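Local structure of toxin 2A (Paenibacillus larvae, 5URP) at residues Arg105-Ile110 and Arg162-Glu167; Ile201-Ile206 and Lys216-Val221; Glu50-Gln55 and Ile85-Lys90; Ser64-Tyr69 and Pro79-Lys84. The protein probably transfers ADP-ribose from NAD+ to a target protein in the host, as a virulence factor of the ADP-ribosyltransferase exoenzyme family. One frame throughout, in Å; residues are numbered along the deposited sequence.

Interaction 1: residues Arg105-Ile110 and Arg162-Glu167; sequences RGTDGI and RPVLIE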
loop_
_atom_site.group_PDB
_atom_site.type_symbol
_atom_site.label_atom_id
_atom_site.label_comp_id
_atom_site.label_asym_id
_atom_site.label_seq_id
_atom_site.Cartn_x
_atom_site.Cartn_y
_atom_site.Cartn_z
ATOM N N ARG A 105 3.769 -0.832 4.168
ATOM C CA ARG A 105 2.344 -0.983 4.423
ATOM C C ARG A 105 2.151 -1.966 5.562
ATOM O O ARG A 105 2.605 -3.099 5.472
ATOM C CB ARG A 105 1.620 -1.503 3.173
ATOM C CG ARG A 105 0.173 -1.780 3.408
ATOM C CD ARG A 105 -0.509 -2.112 2.085
ATOM N NE ARG A 105 -1.849 -2.665 2.272
ATOM C CZ ARG A 105 -2.931 -1.956 2.576
ATOM N NH1 ARG A 105 -2.863 -0.639 2.744
ATOM N NH2 ARG A 105 -4.092 -2.571 2.732
ATOM N N GLY A 106 1.512 -1.527 6.638
ATOM C CA GLY A 106 1.088 -2.454 7.667
ATOM C C GLY A 106 -0.275 -3.030 7.330
ATOM O O GLY A 106 -1.181 -2.313 6.905
ATOM N N THR A 107 -0.420 -4.332 7.536
ATOM C CA THR A 107 -1.696 -4.960 7.263
ATOM C C THR A 107 -1.811 -6.207 8.140
ATOM O O THR A 107 -1.124 -6.338 9.153
ATOM C CB THR A 107 -1.829 -5.213 5.743
ATOM O OG1 THR A 107 -3.171 -5.619 5.439
ATOM C CG2 THR A 107 -0.822 -6.234 5.253
ATOM N N ASP A 108 -2.683 -7.134 7.760
ATOM C CA ASP A 108 -2.764 -8.406 8.468
ATOM C C ASP A 108 -2.748 -9.539 7.445
ATOM O O ASP A 108 -2.359 -9.369 6.282
ATOM C CB ASP A 108 -3.970 -8.410 9.407
ATOM C CG ASP A 108 -5.299 -8.383 8.677
ATOM O OD1 ASP A 108 -5.321 -8.516 7.432
ATOM O OD2 ASP A 108 -6.320 -8.224 9.357
ATOM N N GLY A 109 -3.107 -10.728 7.897
ATOM C CA GLY A 109 -2.988 -11.925 7.086
ATOM C C GLY A 109 -3.901 -11.982 5.885
ATOM O O GLY A 109 -3.791 -12.924 5.092
ATOM N N ILE A 110 -4.788 -10.996 5.719
ATOM C CA ILE A 110 -5.743 -11.017 4.614
ATOM C C ILE A 110 -5.033 -11.132 3.272
ATOM O O ILE A 110 -5.554 -11.759 2.344
ATOM C CB ILE A 110 -6.643 -9.762 4.666
ATOM C CG1 ILE A 110 -7.832 -9.912 3.720
ATOM C CG2 ILE A 110 -5.859 -8.501 4.312
ATOM C CD1 ILE A 110 -8.806 -10.950 4.150
ATOM N N ARG A 162 0.425 -3.661 13.799
ATOM C CA ARG A 162 -0.167 -4.531 12.809
ATOM C C ARG A 162 0.657 -5.811 12.657
ATOM O O ARG A 162 1.879 -5.791 12.822
ATOM C CB ARG A 162 -0.280 -3.778 11.479
ATOM C CG ARG A 162 -1.246 -2.611 11.637
ATOM C CD ARG A 162 -1.548 -1.874 10.361
ATOM N NE ARG A 162 -2.375 -0.701 10.650
ATOM C CZ ARG A 162 -2.577 0.304 9.807
ATOM N NH1 ARG A 162 -3.339 1.329 10.161
ATOM N NH2 ARG A 162 -2.031 0.284 8.609
ATOM N N PRO A 163 0.028 -6.953 12.361
ATOM C CA PRO A 163 0.789 -8.217 12.383
ATOM C C PRO A 163 1.652 -8.477 11.167
ATOM O O PRO A 163 2.555 -9.317 11.263
ATOM C CB PRO A 163 -0.298 -9.293 12.498
ATOM C CG PRO A 163 -1.528 -8.674 12.041
ATOM C CD PRO A 163 -1.422 -7.191 12.299
ATOM N N VAL A 164 1.383 -7.815 10.049
ATOM C CA VAL A 164 2.157 -7.964 8.820
ATOM C C VAL A 164 2.715 -6.603 8.412
ATOM O O VAL A 164 1.983 -5.604 8.388
ATOM C CB VAL A 164 1.313 -8.549 7.676
ATOM C CG1 VAL A 164 2.150 -8.623 6.413
ATOM C CG2 VAL A 164 0.730 -9.915 8.071
ATOM N N LEU A 165 4.003 -6.575 8.064
ATOM C CA LEU A 165 4.668 -5.393 7.528
ATOM C C LEU A 165 5.151 -5.739 6.131
ATOM O O LEU A 165 5.966 -6.642 5.985
ATOM C CB LEU A 165 5.867 -4.979 8.379
ATOM C CG LEU A 165 6.681 -3.776 7.892
ATOM C CD1 LEU A 165 5.830 -2.518 7.823
ATOM C CD2 LEU A 165 7.901 -3.563 8.780
ATOM N N ILE A 166 4.691 -4.997 5.143
ATOM C CA ILE A 166 5.147 -5.178 3.765
ATOM C C ILE A 166 6.128 -4.066 3.466
ATOM O O ILE A 166 5.825 -2.884 3.697
ATOM C CB ILE A 166 3.990 -5.125 2.759
ATOM C CG1 ILE A 166 2.857 -6.086 3.110
ATOM C CG2 ILE A 166 4.546 -5.397 1.339
ATOM C CD1 ILE A 166 1.614 -5.906 2.201
ATOM N N GLU A 167 7.300 -4.438 2.961
ATOM C CA GLU A 167 8.286 -3.509 2.421
ATOM C C GLU A 167 8.271 -3.720 0.905
ATOM O O GLU A 167 8.640 -4.794 0.427
ATOM C CB GLU A 167 9.668 -3.767 3.012
ATOM C CG GLU A 167 10.771 -2.902 2.461
ATOM C CD GLU A 167 12.082 -3.031 3.241
ATOM O OE1 GLU A 167 12.048 -3.155 4.489
ATOM O OE2 GLU A 167 13.145 -2.972 2.604
#

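Interaction 2: residues Ile201-Ile206 and Lys216-Val221; sequences IDNIKI and KVEARV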
loop_
_atom_site.group_PDB
_atom_site.type_symbol
_atom_site.label_atom_id
_atom_site.label_comp_id
_atom_site.label_asym_id
_atom_site.label_seq_id
_atom_site.Cartn_x
_atom_site.Cartn_y
_atom_site.Cartn_z
ATOM N N ILE A 201 6.674 -11.611 -4.210
ATOM C CA ILE A 201 7.236 -11.796 -2.870
ATOM C C ILE A 201 8.618 -12.438 -2.964
ATOM O O ILE A 201 8.762 -13.610 -3.330
ATOM C CB ILE A 201 6.294 -12.618 -1.988
ATOM C CG1 ILE A 201 4.974 -11.843 -1.825
ATOM C CG2 ILE A 201 6.920 -12.816 -0.589
ATOM C CD1 ILE A 201 3.913 -12.605 -1.070
ATOM N N ASP A 202 9.639 -11.656 -2.617
ATOM C CA ASP A 202 11.018 -12.128 -2.555
ATOM C C ASP A 202 11.327 -12.851 -1.243
ATOM O O ASP A 202 12.071 -13.835 -1.243
ATOM C CB ASP A 202 11.968 -10.943 -2.735
ATOM C CG ASP A 202 11.871 -10.330 -4.116
ATOM O OD1 ASP A 202 12.173 -11.057 -5.081
ATOM O OD2 ASP A 202 11.481 -9.143 -4.236
ATOM N N ASN A 203 10.774 -12.391 -0.118
ATOM C CA ASN A 203 11.144 -12.977 1.162
ATOM C C ASN A 203 10.034 -12.760 2.181
ATOM O O ASN A 203 9.375 -11.720 2.176
ATOM C CB ASN A 203 12.454 -12.360 1.664
ATOM C CG ASN A 203 13.101 -13.179 2.750
ATOM O OD1 ASN A 203 13.625 -14.254 2.495
ATOM N ND2 ASN A 203 13.065 -12.678 3.959
ATOM N N ILE A 204 9.827 -13.765 3.034
ATOM C CA ILE A 204 8.932 -13.675 4.192
ATOM C C ILE A 204 9.700 -14.174 5.409
ATOM O O ILE A 204 10.279 -15.264 5.371
ATOM C CB ILE A 204 7.646 -14.509 3.996
ATOM C CG1 ILE A 204 6.793 -13.949 2.849
ATOM C CG2 ILE A 204 6.825 -14.550 5.289
ATOM C CD1 ILE A 204 5.601 -14.810 2.478
ATOM N N LYS A 205 9.678 -13.403 6.501
ATOM C CA LYS A 205 10.330 -13.846 7.729
ATOM C C LYS A 205 9.633 -13.224 8.926
ATOM O O LYS A 205 8.906 -12.244 8.796
ATOM C CB LYS A 205 11.808 -13.474 7.750
ATOM C CG LYS A 205 12.049 -11.983 7.807
ATOM C CD LYS A 205 13.538 -11.608 7.773
ATOM C CE LYS A 205 13.688 -10.091 7.557
ATOM N NZ LYS A 205 15.101 -9.629 7.451
ATOM N N ILE A 206 9.875 -13.814 10.095
ATOM C CA ILE A 206 9.400 -13.243 11.351
ATOM C C ILE A 206 10.394 -12.190 11.802
ATOM O O ILE A 206 11.603 -12.446 11.826
ATOM C CB ILE A 206 9.240 -14.317 12.436
ATOM C CG1 ILE A 206 8.165 -15.349 12.071
ATOM C CG2 ILE A 206 8.907 -13.625 13.794
ATOM C CD1 ILE A 206 8.131 -16.584 13.025
ATOM N N LYS A 216 7.228 -10.118 8.231
ATOM C CA LYS A 216 7.730 -9.132 7.297
ATOM C C LYS A 216 7.744 -9.730 5.899
ATOM O O LYS A 216 8.289 -10.817 5.706
ATOM C CB LYS A 216 9.138 -8.657 7.650
ATOM C CG LYS A 216 9.481 -7.410 6.815
ATOM C CD LYS A 216 10.863 -6.881 7.022
ATOM C CE LYS A 216 11.110 -5.698 6.053
ATOM N NZ LYS A 216 12.539 -5.308 6.030
ATOM N N VAL A 217 7.156 -9.011 4.951
ATOM C CA VAL A 217 7.045 -9.431 3.557
ATOM C C VAL A 217 7.847 -8.437 2.735
ATOM O O VAL A 217 7.563 -7.240 2.772
ATOM C CB VAL A 217 5.584 -9.441 3.101
ATOM C CG1 VAL A 217 5.477 -9.794 1.600
ATOM C CG2 VAL A 217 4.774 -10.399 3.995
ATOM N N GLU A 218 8.844 -8.918 2.007
ATOM C CA GLU A 218 9.640 -8.059 1.137
ATOM C C GLU A 218 9.218 -8.383 -0.289
ATOM O O GLU A 218 9.277 -9.543 -0.690
ATOM C CB GLU A 218 11.141 -8.264 1.360
ATOM C CG GLU A 218 11.521 -7.774 2.743
ATOM C CD GLU A 218 12.872 -8.224 3.240
ATOM O OE1 GLU A 218 13.669 -8.750 2.454
ATOM O OE2 GLU A 218 13.137 -8.007 4.450
ATOM N N ALA A 219 8.765 -7.371 -1.013
ATOM C CA ALA A 219 8.153 -7.592 -2.322
ATOM C C ALA A 219 8.526 -6.471 -3.281
ATOM O O ALA A 219 8.991 -5.401 -2.885
ATOM C CB ALA A 219 6.636 -7.679 -2.225
ATOM N N ARG A 220 8.296 -6.751 -4.568
ATOM C CA ARG A 220 8.555 -5.839 -5.673
ATOM C C ARG A 220 7.282 -5.645 -6.477
ATOM O O ARG A 220 6.671 -6.634 -6.889
ATOM C CB ARG A 220 9.580 -6.411 -6.661
ATOM C CG ARG A 220 10.995 -6.518 -6.238
ATOM C CD ARG A 220 11.758 -7.161 -7.421
ATOM N NE ARG A 220 11.831 -8.621 -7.312
ATOM C CZ ARG A 220 11.988 -9.464 -8.333
ATOM N NH1 ARG A 220 12.084 -9.034 -9.586
ATOM N NH2 ARG A 220 12.060 -10.771 -8.099
ATOM N N VAL A 221 6.937 -4.388 -6.765
ATOM C CA VAL A 221 5.912 -4.102 -7.753
ATOM C C VAL A 221 6.468 -4.423 -9.125
ATOM O O VAL A 221 7.602 -4.055 -9.466
ATOM C CB VAL A 221 5.462 -2.635 -7.692
ATOM C CG1 VAL A 221 4.462 -2.325 -8.834
ATOM C CG2 VAL A 221 4.850 -2.320 -6.364
HETATM O O HOH W 1 15.455 -9.956 4.664
#

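Interaction 3: residues Glu50-Gln55 and Ile85-Lys90; sequences EEEKRQ and IELIDK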
loop_
_atom_site.group_PDB
_atom_site.type_symbol
_atom_site.label_atom_id
_atom_site.label_comp_id
_atom_site.label_asym_id
_atom_site.label_seq_id
_atom_site.Cartn_x
_atom_site.Cartn_y
_atom_site.Cartn_z
ATOM N N GLU A 50 -9.896 19.240 -10.698
ATOM C CA GLU A 50 -10.429 19.451 -9.349
ATOM C C GLU A 50 -11.227 18.240 -8.865
ATOM O O GLU A 50 -11.136 17.861 -7.689
ATOM C CB GLU A 50 -11.275 20.728 -9.315
ATOM C CG GLU A 50 -10.453 21.996 -9.524
ATOM C CD GLU A 50 -9.316 22.141 -8.521
ATOM O OE1 GLU A 50 -9.585 22.148 -7.297
ATOM O OE2 GLU A 50 -8.148 22.232 -8.954
ATOM N N GLU A 51 -12.021 17.626 -9.744
ATOM C CA GLU A 51 -12.777 16.441 -9.339
ATOM C C GLU A 51 -11.875 15.251 -9.035
ATOM O O GLU A 51 -12.159 14.487 -8.096
ATOM C CB GLU A 51 -13.812 16.083 -10.413
ATOM C CG GLU A 51 -14.853 15.062 -9.951
ATOM C CD GLU A 51 -15.448 15.376 -8.563
ATOM O OE1 GLU A 51 -16.044 16.463 -8.390
ATOM O OE2 GLU A 51 -15.302 14.541 -7.637
ATOM N N GLU A 52 -10.756 15.092 -9.753
ATOM C CA GLU A 52 -9.812 14.042 -9.399
ATOM C C GLU A 52 -9.239 14.272 -8.008
ATOM O O GLU A 52 -9.184 13.345 -7.188
ATOM C CB GLU A 52 -8.677 13.955 -10.426
ATOM C CG GLU A 52 -9.118 13.292 -11.735
ATOM C CD GLU A 52 -8.142 13.499 -12.912
ATOM O OE1 GLU A 52 -7.216 14.327 -12.825
ATOM O OE2 GLU A 52 -8.354 12.879 -13.961
ATOM N N LYS A 53 -8.784 15.491 -7.732
ATOM C CA LYS A 53 -8.258 15.805 -6.397
ATOM C C LYS A 53 -9.277 15.481 -5.319
ATOM O O LYS A 53 -8.937 14.875 -4.295
ATOM C CB LYS A 53 -7.863 17.280 -6.312
ATOM C CG LYS A 53 -6.679 17.651 -7.201
ATOM C CD LYS A 53 -6.457 19.153 -7.153
ATOM C CE LYS A 53 -5.397 19.608 -8.119
ATOM N NZ LYS A 53 -5.682 21.006 -8.526
ATOM N N ARG A 54 -10.525 15.892 -5.519
ATOM C CA ARG A 54 -11.564 15.656 -4.517
ATOM C C ARG A 54 -11.764 14.166 -4.256
ATOM O O ARG A 54 -11.915 13.746 -3.102
ATOM C CB ARG A 54 -12.859 16.309 -4.972
ATOM C CG ARG A 54 -14.044 15.980 -4.104
ATOM C CD ARG A 54 -15.290 16.677 -4.621
ATOM N NE ARG A 54 -16.317 15.701 -4.977
ATOM C CZ ARG A 54 -17.323 15.328 -4.189
ATOM N NH1 ARG A 54 -18.184 14.412 -4.617
ATOM N NH2 ARG A 54 -17.487 15.866 -2.987
ATOM N N GLN A 55 -11.770 13.344 -5.312
ATOM C CA GLN A 55 -11.975 11.911 -5.104
ATOM C C GLN A 55 -10.800 11.268 -4.400
ATOM O O GLN A 55 -11.000 10.339 -3.606
ATOM C CB GLN A 55 -12.254 11.193 -6.433
ATOM C CG GLN A 55 -13.565 11.555 -7.059
ATOM C CD GLN A 55 -14.776 11.232 -6.181
ATOM O OE1 GLN A 55 -14.726 10.370 -5.286
ATOM N NE2 GLN A 55 -15.863 11.949 -6.416
ATOM N N ILE A 85 -14.138 5.343 -9.000
ATOM C CA ILE A 85 -12.989 4.518 -9.348
ATOM C C ILE A 85 -12.406 4.947 -10.696
ATOM O O ILE A 85 -11.184 4.953 -10.876
ATOM C CB ILE A 85 -13.423 3.042 -9.324
ATOM C CG1 ILE A 85 -13.691 2.630 -7.862
ATOM C CG2 ILE A 85 -12.400 2.127 -9.998
ATOM C CD1 ILE A 85 -14.577 1.422 -7.764
ATOM N N GLU A 86 -13.262 5.345 -11.640
ATOM C CA GLU A 86 -12.781 5.869 -12.921
ATOM C C GLU A 86 -11.928 7.119 -12.718
ATOM O O GLU A 86 -10.876 7.277 -13.351
ATOM C CB GLU A 86 -13.977 6.150 -13.845
ATOM C CG GLU A 86 -13.643 6.822 -15.155
ATOM C CD GLU A 86 -14.884 7.114 -15.992
ATOM O OE1 GLU A 86 -16.013 6.843 -15.520
ATOM O OE2 GLU A 86 -14.725 7.619 -17.123
ATOM N N LEU A 87 -12.335 7.996 -11.797
ATOM C CA LEU A 87 -11.602 9.234 -11.549
ATOM C C LEU A 87 -10.250 8.964 -10.901
ATOM O O LEU A 87 -9.226 9.532 -11.306
ATOM C CB LEU A 87 -12.465 10.157 -10.674
ATOM C CG LEU A 87 -13.616 10.828 -11.410
ATOM C CD1 LEU A 87 -14.685 11.386 -10.445
ATOM C CD2 LEU A 87 -13.076 11.938 -12.275
ATOM N N ILE A 88 -10.219 8.105 -9.876
ATOM C CA ILE A 88 -8.948 7.772 -9.255
ATOM C C ILE A 88 -8.029 7.067 -10.237
ATOM O O ILE A 88 -6.833 7.363 -10.294
ATOM C CB ILE A 88 -9.186 6.927 -7.994
ATOM C CG1 ILE A 88 -10.079 7.701 -7.034
ATOM C CG2 ILE A 88 -7.859 6.610 -7.363
ATOM C CD1 ILE A 88 -10.547 6.891 -5.842
ATOM N N ASP A 89 -8.576 6.138 -11.030
ATOM C CA ASP A 89 -7.774 5.426 -12.029
ATOM C C ASP A 89 -7.118 6.414 -12.969
ATOM O O ASP A 89 -5.916 6.314 -13.268
ATOM C CB ASP A 89 -8.651 4.477 -12.843
ATOM C CG ASP A 89 -9.064 3.241 -12.094
ATOM O OD1 ASP A 89 -8.598 3.028 -10.973
ATOM O OD2 ASP A 89 -9.845 2.471 -12.705
ATOM N N LYS A 90 -7.907 7.365 -13.455
ATOM C CA LYS A 90 -7.433 8.355 -14.411
ATOM C C LYS A 90 -6.394 9.265 -13.787
ATOM O O LYS A 90 -5.465 9.702 -14.472
ATOM C CB LYS A 90 -8.637 9.138 -14.934
ATOM C CG LYS A 90 -8.397 10.246 -15.936
ATOM C CD LYS A 90 -9.734 10.708 -16.562
ATOM C CE LYS A 90 -10.745 11.297 -15.554
ATOM N NZ LYS A 90 -10.574 12.773 -15.272
#

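Interaction 4: residues Ser64-Tyr69 and Pro79-Lys84; sequences SPINTY and PDMDKK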
loop_
_atom_site.group_PDB
_atom_site.type_symbol
_atom_site.label_atom_id
_atom_site.label_comp_id
_atom_site.label_asym_id
_atom_site.label_seq_id
_atom_site.Cartn_x
_atom_site.Cartn_y
_atom_site.Cartn_z
ATOM N N SER A 64 -12.134 2.172 2.904
ATOM C CA SER A 64 -12.649 0.804 2.966
ATOM C C SER A 64 -13.819 0.529 2.038
ATOM O O SER A 64 -13.860 -0.575 1.464
ATOM C CB SER A 64 -13.050 0.467 4.411
ATOM O OG SER A 64 -11.903 0.223 5.197
ATOM N N PRO A 65 -14.781 1.437 1.839
ATOM C CA PRO A 65 -15.894 1.121 0.922
ATOM C C PRO A 65 -15.444 0.854 -0.503
ATOM O O PRO A 65 -15.893 -0.111 -1.140
ATOM C CB PRO A 65 -16.765 2.382 1.005
ATOM C CG PRO A 65 -16.459 2.967 2.330
ATOM C CD PRO A 65 -15.022 2.692 2.571
ATOM N N ILE A 66 -14.592 1.726 -1.033
ATOM C CA ILE A 66 -14.078 1.542 -2.384
ATOM C C ILE A 66 -13.286 0.251 -2.472
ATOM O O ILE A 66 -13.478 -0.544 -3.399
ATOM C CB ILE A 66 -13.245 2.765 -2.803
ATOM C CG1 ILE A 66 -14.187 3.893 -3.241
ATOM C CG2 ILE A 66 -12.308 2.414 -3.946
ATOM C CD1 ILE A 66 -13.507 5.243 -3.482
ATOM N N ASN A 67 -12.377 0.015 -1.515
ATOM C CA ASN A 67 -11.501 -1.150 -1.646
ATOM C C ASN A 67 -12.265 -2.448 -1.444
ATOM O O ASN A 67 -12.022 -3.434 -2.152
ATOM C CB ASN A 67 -10.313 -1.039 -0.701
ATOM C CG ASN A 67 -9.300 -0.011 -1.185
ATOM O OD1 ASN A 67 -9.252 0.334 -2.382
ATOM N ND2 ASN A 67 -8.495 0.494 -0.268
ATOM N N THR A 68 -13.199 -2.473 -0.494
ATOM C CA THR A 68 -14.058 -3.634 -0.324
ATOM C C THR A 68 -14.871 -3.895 -1.577
ATOM O O THR A 68 -15.059 -5.048 -1.988
ATOM C CB THR A 68 -14.988 -3.423 0.875
ATOM O OG1 THR A 68 -14.196 -3.237 2.054
ATOM C CG2 THR A 68 -15.872 -4.619 1.064
ATOM N N TYR A 69 -15.404 -2.838 -2.171
ATOM C CA TYR A 69 -16.181 -2.994 -3.390
ATOM C C TYR A 69 -15.333 -3.641 -4.478
ATOM O O TYR A 69 -15.751 -4.601 -5.125
ATOM C CB TYR A 69 -16.688 -1.617 -3.813
ATOM C CG TYR A 69 -17.398 -1.558 -5.130
ATOM C CD1 TYR A 69 -18.729 -1.921 -5.238
ATOM C CD2 TYR A 69 -16.753 -1.098 -6.262
ATOM C CE1 TYR A 69 -19.383 -1.848 -6.448
ATOM C CE2 TYR A 69 -17.394 -1.020 -7.464
ATOM C CZ TYR A 69 -18.707 -1.393 -7.559
ATOM O OH TYR A 69 -19.365 -1.319 -8.766
ATOM N N PRO A 79 -23.087 2.139 -9.975
ATOM C CA PRO A 79 -22.528 3.136 -10.906
ATOM C C PRO A 79 -21.848 4.308 -10.226
ATOM O O PRO A 79 -20.853 4.821 -10.756
ATOM C CB PRO A 79 -23.758 3.589 -11.708
ATOM C CG PRO A 79 -24.736 2.484 -11.566
ATOM C CD PRO A 79 -24.530 1.944 -10.193
ATOM N N ASP A 80 -22.350 4.752 -9.071
ATOM C CA ASP A 80 -21.717 5.868 -8.372
ATOM C C ASP A 80 -20.338 5.483 -7.859
ATOM O O ASP A 80 -19.421 6.306 -7.856
ATOM C CB ASP A 80 -22.599 6.340 -7.217
ATOM C CG ASP A 80 -23.901 6.976 -7.688
ATOM O OD1 ASP A 80 -23.989 7.376 -8.873
ATOM O OD2 ASP A 80 -24.839 7.086 -6.867
ATOM N N MET A 81 -20.172 4.238 -7.415
ATOM C CA MET A 81 -18.848 3.770 -7.037
ATOM C C MET A 81 -17.937 3.682 -8.254
ATOM O O MET A 81 -16.778 4.095 -8.191
ATOM C CB MET A 81 -18.944 2.417 -6.342
ATOM C CG MET A 81 -19.624 2.487 -4.994
ATOM S SD MET A 81 -18.473 3.126 -3.766
ATOM C CE MET A 81 -17.532 1.663 -3.423
ATOM N N ASP A 82 -18.452 3.165 -9.374
ATOM C CA ASP A 82 -17.627 3.036 -10.576
ATOM C C ASP A 82 -17.117 4.395 -11.042
ATOM O O ASP A 82 -15.994 4.508 -11.541
ATOM C CB ASP A 82 -18.425 2.351 -11.692
ATOM C CG ASP A 82 -18.768 0.912 -11.362
ATOM O OD1 ASP A 82 -18.160 0.374 -10.401
ATOM O OD2 ASP A 82 -19.636 0.332 -12.041
ATOM N N LYS A 83 -17.953 5.427 -10.918
ATOM C CA LYS A 83 -17.560 6.789 -11.278
ATOM C C LYS A 83 -16.384 7.273 -10.442
ATOM O O LYS A 83 -15.464 7.917 -10.959
ATOM C CB LYS A 83 -18.768 7.705 -11.094
ATOM C CG LYS A 83 -18.497 9.204 -11.090
ATOM C CD LYS A 83 -19.738 9.982 -10.586
ATOM C CE LYS A 83 -19.951 9.848 -9.056
ATOM N NZ LYS A 83 -18.872 10.523 -8.257
ATOM N N LYS A 84 -16.405 6.996 -9.137
ATOM C CA LYS A 84 -15.274 7.362 -8.289
ATOM C C LYS A 84 -14.009 6.632 -8.705
ATOM O O LYS A 84 -12.917 7.212 -8.733
ATOM C CB LYS A 84 -15.587 7.034 -6.831
ATOM C CG LYS A 84 -16.803 7.689 -6.271
ATOM C CD LYS A 84 -16.805 7.467 -4.756
ATOM C CE LYS A 84 -17.830 8.331 -4.062
ATOM N NZ LYS A 84 -19.075 7.553 -3.872
#

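Interaction 1: residues Arg105-Ile110 and Arg162-Glu167
Arg162 approaches Gly106 and Thr107 just before its own strand begins. In the conformer given, one of two modelled, its extended chain lies along Gly106 and NH2 donates to Gly106 O over 3.2 Å, from well above the carbonyl plane; the bond holds for this conformer. Pro163 follows with no N-H to offer. Its ring lies against the turn instead, CD 3.3 Å from Thr107 O and CG 3.6 Å from Asp108 CB. With Val164 regular antiparallel pairing starts: its N gives a 3.0 Å bond to Thr107 O, and its O takes one of 2.8 Å from Thr107 N. With CG2 set beside the backbone N, that methyl reaches the carbonyl carbon of Asp108 at 3.6 Å, where Asp108 OD1 accepts from Ile110 N in an Asx turn and OD2 from Gln117. Leu165 sits opposite Gly106 in a non-hydrogen-bonded pair. Ile166 closes the next hydrogen-bonded pair, its N 2.8 Å from Arg105 O, and its CD1 meets Thr107 CG2 at 3.9 Å on the face these residues share with Val164. The guanidinium of Arg105 turns from this strand to the carbonyl of Ser150, which heads a Ser-Thr-Ser sequence. An arginine on an edge strand of the central sheet beside such a sequence is consistent with the arginine and Ser-Thr-Ser elements of the Arg-Ser-Glu signature of ADP-ribosyltransferase toxins.

Interaction 2: residues Ile201-Ile206 and Lys216-Val221
A classic beta bulge interrupts this antiparallel pair: Asp202 and Asn203 both face Glu218, whose carbonyl oxygen takes two backbone bonds. Asp202 N comes to Glu218 O at 2.9 Å and Asn203 N at 3.3 Å, both in the carbonyl plane, and the strand absorbs the extra residue through a helix-like backbone at Asp202 (psi -37°). The bulge also throws the Asp202 carboxylate toward Arg220. There the guanidinium grips it side-on, NE on OD2 at 3.1 Å and NH2 on OD1 at 3.0 Å, each through a syn lone pair, with the two planes only 14° apart. Such a two-pronged bridge fixes the rotation of both groups. From Asn203 onward the pairing is regular, with Ile204 opposite Val217 and Lys205 opposite Lys216. On the face of Asn203 and the two lysines the Glu218 OE2 atom collects charge: Lys216 NZ bonds it at 3.2 Å from above the carboxylate plane, while Lys205 NZ makes only a long salt bridge, supplemented by a water that accepts from Lys205 NZ and donates to Glu218 OE2. Lys216 NZ has a further partner in Glu167. The other face is apolar, with Val217 CG1 4.0 Å from Ile201 CG2. On this apolar face Ile204 packs on Ile134 and Phe138 of helix 128-138, while Val217 touches Val164 of strand 164-170, the neighbouring strand of the sheet.

Interaction 3: residues Glu50-Gln55 and Ile85-Lys90
Glu51 OE2 is gripped by two donors of its own helix, and the side chain that carries it also packs on Leu87. Arg54 NE reaches this oxygen at 3.1 Å along the syn lone pair, and Gln55 NE2 at 2.9 Å nearly in line with its C-O bond. A bend at chi2 (46°) folds the carboxylate back toward them. Held this way, the stems of Glu51 and Gln55 present their methylenes to the neighbouring helix: Leu87 CD1 settles between them, 3.7 Å from Glu51 CG and 3.6 Å from Gln55 CG. Ile88 adds a looser touch at Gln55 CB. The segments 50-55 and 85-90 cross at -104°, close to perpendicular, so the contact is compact, and its flank is closed by a salt bridge. Lys90 curls through chi3 and chi4 to bring NZ within 2.6 Å of Glu52 OE2, which it meets from above the carboxylate plane. The other oxygen of Glu52, OE1, accepts from Lys94 and from the backbone of Thr49. A buried glutamate so surrounded by two lysines and an N-H near the start of its helix would be expected to stay ionised, its charge balanced locally while aliphatic stems do the packing.

Interaction 4: residues Ser64-Tyr69 and Pro79-Lys84
The Tyr69 ring carries Met81 CB over the centre of one face, 4.0 Å from the centroid, a CH-pi contact, while Asp82 OD1 meets the ring edge near its plane. There the phenol OH donates to Asp82 OD1 in a 2.6 Å bond on the syn side of the carboxylate, whose plane is turned 51° from the ring. Around the rim, Ile85 CD1 packs beside CD2. Because chi1 of Tyr69 is 174°, the ring extends from its helix past Met81, and the ring and the methionine chain run antiparallel alongside one another. Met81 bends at chi2 and chi3, which lifts SD above the same face in a distant Met-aromatic contact and curls CE back to the base of the tyrosine, 3.4 Å from Tyr69 CB. Here segments 64-69 and 79-84, on the consecutive helices 64-72 and 79-92, cross at -102° in a helix-loop-helix unit of the N-terminal helical part of this toxin. The short loop is tied into it: Tyr69 OH also accepts from Lys78 N, and Asp82 OD2 from Gly76 N. The methionine methyl has further neighbours on the first helix, Pro65 O at 3.3 Å and Ile66 CA at 3.6 Å. Ile66 CD1 also rests 4.2 Å from Lys84 CD, on the aliphatic stem of the lysine.

Overall arrangement
From the N terminus, interaction 3 opens first at residues 50-55, and interaction 4 opens and closes within its span before residues 85-90 complete it. Both use helix 79-92, which meets helix 64-72 near its start and helix 50-61 farther along; they touch through Ile66 and Ile88, among others. The chain then enters the central sheet. Interaction 1 joins strands 101-107 and 164-170, closing a long excursion, and interaction 2 follows in series as the hairpin 197-207 and 214-221. Strands 164-170 and 214-221 are neighbours, so these two contacts adjoin. Interactions 2 and 3 lie on opposite sides of the chain's centre, about 31 Å apart between centres.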